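Local coordinates for transcriptional regulatory protein FixJ (Sinorhizobium meliloti, PDB 1D5W) that switches on nitrogen-fixation genes such as nifA and fixK when activated by its partner FixL, here as its receiver domain alone, at residues V15-A20 with V30-S35; S78-G83 with V99-K104. The protein carries 3 engineered substitutions. All coordinates share one frame; numbering follows the deposited sequence.

Contact 1. Residues V15-A20 with V30-S35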
loop_
_atom_site.group_PDB
_atom_site.type_symbol
_atom_site.label_atom_id
_atom_site.label_comp_id
_atom_site.label_asym_id
_atom_site.label_seq_id
_atom_site.Cartn_x
_atom_site.Cartn_y
_atom_site.Cartn_z
ATOM N N VAL A 15 25.988 0.751 -2.583
ATOM C CA VAL A 15 24.680 1.399 -2.576
ATOM C C VAL A 15 24.394 1.931 -1.179
ATOM O O VAL A 15 23.956 3.066 -1.013
ATOM C CB VAL A 15 23.574 0.399 -3.012
ATOM C CG1 VAL A 15 22.187 0.972 -2.742
ATOM C CG2 VAL A 15 23.752 0.072 -4.502
ATOM N N ARG A 16 24.660 1.080 -0.193
ATOM C CA ARG A 16 24.496 1.371 1.232
ATOM C C ARG A 16 25.219 2.683 1.548
ATOM O O ARG A 16 24.653 3.592 2.148
ATOM C CB ARG A 16 25.128 0.218 2.019
ATOM C CG ARG A 16 25.103 0.297 3.524
ATOM C CD ARG A 16 26.058 -0.763 4.080
ATOM N NE ARG A 16 25.778 -2.071 3.495
ATOM C CZ ARG A 16 26.599 -3.118 3.529
ATOM N NH1 ARG A 16 27.782 -3.034 4.122
ATOM N NH2 ARG A 16 26.234 -4.257 2.951
ATOM N N LYS A 17 26.478 2.764 1.122
ATOM C CA LYS A 17 27.313 3.947 1.341
ATOM C C LYS A 17 26.856 5.218 0.614
ATOM O O LYS A 17 26.799 6.282 1.226
ATOM C CB LYS A 17 28.768 3.650 0.939
ATOM C CG LYS A 17 29.500 2.685 1.857
ATOM C CD LYS A 17 30.747 2.121 1.179
ATOM C CE LYS A 17 31.667 3.218 0.702
ATOM N NZ LYS A 17 32.785 2.646 -0.108
ATOM N N SER A 18 26.527 5.128 -0.677
ATOM C CA SER A 18 26.130 6.346 -1.385
ATOM C C SER A 18 24.888 6.990 -0.789
ATOM O O SER A 18 24.825 8.212 -0.655
ATOM C CB SER A 18 25.910 6.080 -2.866
ATOM O OG SER A 18 24.687 5.409 -3.052
ATOM N N LEU A 19 23.900 6.180 -0.424
ATOM C CA LEU A 19 22.682 6.726 0.181
ATOM C C LEU A 19 23.024 7.338 1.558
ATOM O O LEU A 19 22.536 8.418 1.918
ATOM C CB LEU A 19 21.625 5.619 0.333
ATOM C CG LEU A 19 20.341 6.000 1.080
ATOM C CD1 LEU A 19 19.735 7.241 0.448
ATOM C CD2 LEU A 19 19.345 4.845 1.020
ATOM N N ALA A 20 23.887 6.663 2.315
ATOM C CA ALA A 20 24.274 7.164 3.641
ATOM C C ALA A 20 25.004 8.511 3.576
ATOM O O ALA A 20 24.721 9.438 4.369
ATOM C CB ALA A 20 25.137 6.127 4.357
ATOM N N VAL A 30 22.548 9.467 10.520
ATOM C CA VAL A 30 22.468 8.235 9.728
ATOM C C VAL A 30 23.265 7.030 10.280
ATOM O O VAL A 30 24.350 7.199 10.827
ATOM C CB VAL A 30 22.983 8.511 8.294
ATOM C CG1 VAL A 30 22.931 7.241 7.475
ATOM C CG2 VAL A 30 22.184 9.650 7.656
ATOM N N LYS A 31 22.733 5.819 10.100
ATOM C CA LYS A 31 23.412 4.598 10.534
ATOM C C LYS A 31 23.278 3.493 9.476
ATOM O O LYS A 31 22.165 3.168 9.065
ATOM C CB LYS A 31 22.828 4.098 11.868
ATOM C CG LYS A 31 23.521 2.859 12.466
ATOM C CD LYS A 31 22.841 2.462 13.782
ATOM C CE LYS A 31 23.547 1.301 14.488
ATOM N NZ LYS A 31 24.858 1.681 15.094
ATOM N N MET A 32 24.402 2.917 9.036
ATOM C CA MET A 32 24.365 1.835 8.044
ATOM C C MET A 32 24.294 0.460 8.712
ATOM O O MET A 32 24.767 0.262 9.831
ATOM C CB MET A 32 25.602 1.852 7.133
ATOM C CG MET A 32 25.728 3.056 6.236
ATOM S SD MET A 32 26.838 2.762 4.827
ATOM C CE MET A 32 28.424 3.255 5.531
ATOM N N HIS A 33 23.696 -0.488 8.007
ATOM C CA HIS A 33 23.573 -1.857 8.486
ATOM C C HIS A 33 23.946 -2.760 7.309
ATOM O O HIS A 33 23.566 -2.486 6.162
ATOM C CB HIS A 33 22.141 -2.120 8.938
ATOM C CG HIS A 33 21.725 -1.294 10.110
ATOM N ND1 HIS A 33 21.840 -1.736 11.410
ATOM C CD2 HIS A 33 21.240 -0.032 10.184
ATOM C CE1 HIS A 33 21.443 -0.783 12.236
ATOM N NE2 HIS A 33 21.074 0.262 11.517
ATOM N N GLN A 34 24.683 -3.831 7.588
ATOM C CA GLN A 34 25.123 -4.741 6.534
ATOM C C GLN A 34 24.040 -5.625 5.938
ATOM O O GLN A 34 24.040 -5.889 4.738
ATOM C CB GLN A 34 26.253 -5.628 7.043
ATOM C CG GLN A 34 27.481 -4.856 7.440
ATOM C CD GLN A 34 28.672 -5.756 7.651
ATOM O OE1 GLN A 34 29.782 -5.283 7.888
ATOM N NE2 GLN A 34 28.451 -7.066 7.563
ATOM N N SER A 35 23.117 -6.088 6.767
ATOM C CA SER A 35 22.071 -6.960 6.263
ATOM C C SER A 35 20.792 -6.679 7.003
ATOM O O SER A 35 20.800 -6.003 8.035
ATOM C CB SER A 35 22.446 -8.419 6.497
ATOM O OG SER A 35 22.397 -8.685 7.893
#
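Arg16 and Met32 meet at about a right angle, the sulfur lying against the aliphatic part of the arginine, with Arg16 CG 3.3 Å from Met32 SD. Met32 bridges the outer side of the helix-strand interface. Met32 CG touches Ala20 CB at 3.6 Å, and Met32 CE reaches Lys17 CG at 3.9 Å. Further along, Val30 CG1 packs on Ala20 CB at 4.0 Å. No hydrogen bond crosses this interface. Residues 15-20 of the helix and 30-33 of the strand run antiparallel (176°), as expected where the helix of a beta-alpha-beta unit packs over the strand it leads to, in the doubly wound CheY-like receiver fold. Arg16 leaves the helix with CG anti to the backbone N (chi1 179°) and bends at chi3 (-51°), which lays the guanidinium over the Gln34 backbone. Gln34 CA sits above the centre of one face, 3.7 Å from Arg16 CZ. Gln34 CG lies 3.8 Å from Arg16 NH1. Arg16 NE donates to the carbonyl oxygen of Asp10, a magnesium-binding residue, which holds the guanidinium near the acidic site. Behind the strand, His33 NE2 is hydrogen-bonded to His7 ND1, and backbone bonds tie Lys31 and His33 to strand 5-9.

Contact 2. Residues S78-G83 with V99-K104; sequences SIVITG and VDFIEK
This contact is the last parallel strand pair of the receiver-domain sheet, a beta-alpha-beta unit in which helix 87-95 links strands 78-82 and 100-103. The strands run 19° apart. The backbone bonds alternate in direction. Val80 N donates to Asp100 O and Ile102 N to Val80 O, both with N-H...O angles of 167°. Thr82 N then binds Ile102 O at 3.2 Å, and Lys104 N binds Thr82 O at 2.9 Å. On one face, Ile79 CG2 meets Ile102 CD1 at 4.2 Å, and helix 108-119 covers both residues. On the other, the Phe101 ring lies obliquely beside Val80 and Thr82: its CD1 is 3.8 Å from Val80 CB, its CZ 3.8 Å from Thr82 CG2. Asp100 OD1 makes a salt bridge with Lys95 of the second subunit, so this edge strand also faces the dimer partner. Lys104 is extended, with chi2 to chi4 all near 180°, which carries NZ past Ile81 to the phosphoryl group and sets Lys104 CE 3.8 Å from Ile81 CD1. Lys104 NZ, Gly83 N and Thr82 OG1 all bind phosphoryl oxygens of the phosphorylated aspartate at position 54. Thr82 OG1 is also hydrogen-bonded to His84 N. Replacing Lys104 by an alanine is likely to leave the phosphoryl group without its ammonium partner and to remove the aliphatic contact on Ile81 CD1. The strand ends thus gather a positive charge, a backbone N-H and a hydroxyl round one anion, an arrangement consistent with coupling phosphorylation to the position of Thr82.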
loop_
_atom_site.group_PDB
_atom_site.type_symbol
_atom_site.label_atom_id
_atom_site.label_comp_id
_atom_site.label_asym_id
_atom_site.label_seq_id
_atom_site.Cartn_x
_atom_site.Cartn_y
_atom_site.Cartn_z
ATOM N N SER A 78 8.879 2.746 8.109
ATOM C CA SER A 78 9.786 2.216 7.115
ATOM C C SER A 78 9.464 2.566 5.684
ATOM O O SER A 78 8.302 2.635 5.290
ATOM C CB SER A 78 9.840 0.694 7.243
ATOM O OG SER A 78 10.263 0.308 8.539
ATOM N N ILE A 79 10.517 2.776 4.903
ATOM C CA ILE A 79 10.376 3.086 3.495
ATOM C C ILE A 79 11.161 2.028 2.748
ATOM O O ILE A 79 12.290 1.702 3.132
ATOM C CB ILE A 79 10.953 4.479 3.149
ATOM C CG1 ILE A 79 10.154 5.571 3.865
ATOM C CG2 ILE A 79 10.928 4.693 1.630
ATOM C CD1 ILE A 79 10.970 6.826 4.137
ATOM N N VAL A 80 10.567 1.467 1.706
ATOM C CA VAL A 80 11.260 0.471 0.919
ATOM C C VAL A 80 11.680 1.151 -0.369
ATOM O O VAL A 80 10.886 1.874 -0.965
ATOM C CB VAL A 80 10.340 -0.704 0.552
ATOM C CG1 VAL A 80 11.102 -1.715 -0.311
ATOM C CG2 VAL A 80 9.803 -1.356 1.807
ATOM N N ILE A 81 12.930 0.970 -0.784
ATOM C CA ILE A 81 13.367 1.544 -2.056
ATOM C C ILE A 81 13.883 0.374 -2.867
ATOM O O ILE A 81 14.468 -0.556 -2.314
ATOM C CB ILE A 81 14.471 2.633 -1.900
ATOM C CG1 ILE A 81 15.633 2.103 -1.047
ATOM C CG2 ILE A 81 13.846 3.930 -1.328
ATOM C CD1 ILE A 81 16.846 3.035 -1.036
ATOM N N THR A 82 13.656 0.402 -4.175
ATOM C CA THR A 82 14.069 -0.712 -5.018
ATOM C C THR A 82 14.140 -0.364 -6.498
ATOM O O THR A 82 13.384 0.481 -7.008
ATOM C CB THR A 82 13.078 -1.882 -4.876
ATOM O OG1 THR A 82 13.579 -3.037 -5.566
ATOM C CG2 THR A 82 11.714 -1.494 -5.494
ATOM N N GLY A 83 15.048 -1.039 -7.189
ATOM C CA GLY A 83 15.177 -0.828 -8.610
ATOM C C GLY A 83 14.556 -2.017 -9.317
ATOM O O GLY A 83 14.580 -2.117 -10.545
ATOM N N VAL A 99 5.523 3.097 5.110
ATOM C CA VAL A 99 5.046 4.463 4.924
ATOM C C VAL A 99 5.116 4.799 3.437
ATOM O O VAL A 99 4.471 5.740 2.956
ATOM C CB VAL A 99 5.945 5.463 5.685
ATOM C CG1 VAL A 99 5.553 6.896 5.339
ATOM C CG2 VAL A 99 5.839 5.219 7.186
ATOM N N ASP A 100 5.928 4.030 2.716
ATOM C CA ASP A 100 6.109 4.247 1.289
ATOM C C ASP A 100 7.015 3.194 0.651
ATOM O O ASP A 100 7.821 2.526 1.320
ATOM C CB ASP A 100 6.674 5.649 1.048
ATOM C CG ASP A 100 6.229 6.238 -0.284
ATOM O OD1 ASP A 100 6.265 7.486 -0.409
ATOM O OD2 ASP A 100 5.853 5.463 -1.201
ATOM N N PHE A 101 6.857 3.066 -0.662
ATOM C CA PHE A 101 7.582 2.115 -1.485
ATOM C C PHE A 101 7.933 2.953 -2.706
ATOM O O PHE A 101 7.050 3.333 -3.469
ATOM C CB PHE A 101 6.627 0.981 -1.853
ATOM C CG PHE A 101 7.239 -0.103 -2.679
ATOM C CD1 PHE A 101 7.689 -1.275 -2.080
ATOM C CD2 PHE A 101 7.298 0.017 -4.067
ATOM C CE1 PHE A 101 8.180 -2.320 -2.846
ATOM C CE2 PHE A 101 7.789 -1.018 -4.845
ATOM C CZ PHE A 101 8.230 -2.199 -4.233
ATOM N N ILE A 102 9.217 3.237 -2.892
ATOM C CA ILE A 102 9.638 4.092 -3.985
ATOM C C ILE A 102 10.611 3.435 -4.932
ATOM O O ILE A 102 11.556 2.767 -4.497
ATOM C CB ILE A 102 10.297 5.351 -3.431
ATOM C CG1 ILE A 102 9.411 5.941 -2.324
ATOM C CG2 ILE A 102 10.538 6.348 -4.562
ATOM C CD1 ILE A 102 10.023 7.145 -1.599
ATOM N N GLU A 103 10.396 3.659 -6.227
ATOM C CA GLU A 103 11.240 3.077 -7.263
ATOM C C GLU A 103 12.453 3.922 -7.650
ATOM O O GLU A 103 12.377 5.152 -7.733
ATOM C CB GLU A 103 10.401 2.786 -8.520
ATOM C CG GLU A 103 9.334 1.712 -8.301
ATOM C CD GLU A 103 8.599 1.324 -9.579
ATOM O OE1 GLU A 103 7.965 2.211 -10.205
ATOM O OE2 GLU A 103 8.659 0.128 -9.948
ATOM N N LYS A 104 13.571 3.246 -7.896
ATOM C CA LYS A 104 14.806 3.909 -8.310
ATOM C C LYS A 104 14.804 3.986 -9.838
ATOM O O LYS A 104 14.201 3.142 -10.505
ATOM C CB LYS A 104 16.021 3.104 -7.851
ATOM C CG LYS A 104 16.128 2.910 -6.345
ATOM C CD LYS A 104 17.177 1.868 -6.039
ATOM C CE LYS A 104 17.402 1.725 -4.533
ATOM N NZ LYS A 104 18.276 0.543 -4.225
#

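Contact 1 closes before contact 2 opens along the chain, and their centres lie about 15 Å apart in the same receiver domain. Both reach the one parallel sheet, at its two outermost strands within this chain: 29-33 in contact 1 and 100-103 in contact 2. Strands 5-9, 49-52 and 78-82 lie between these edges. Helix 13-24 bridges the distance, for Leu19 CD2 packs on Ile81 CD1 at 3.7 Å. Val15 CG1 also lies 4.2 Å from Lys104 NZ. Both contacts border the acidic site: Arg16 and Lys104 each approach Asp10. Contact 1 comes near the magnesium-binding acidic residues, while contact 2 supplies direct partners of the phosphoaspartate.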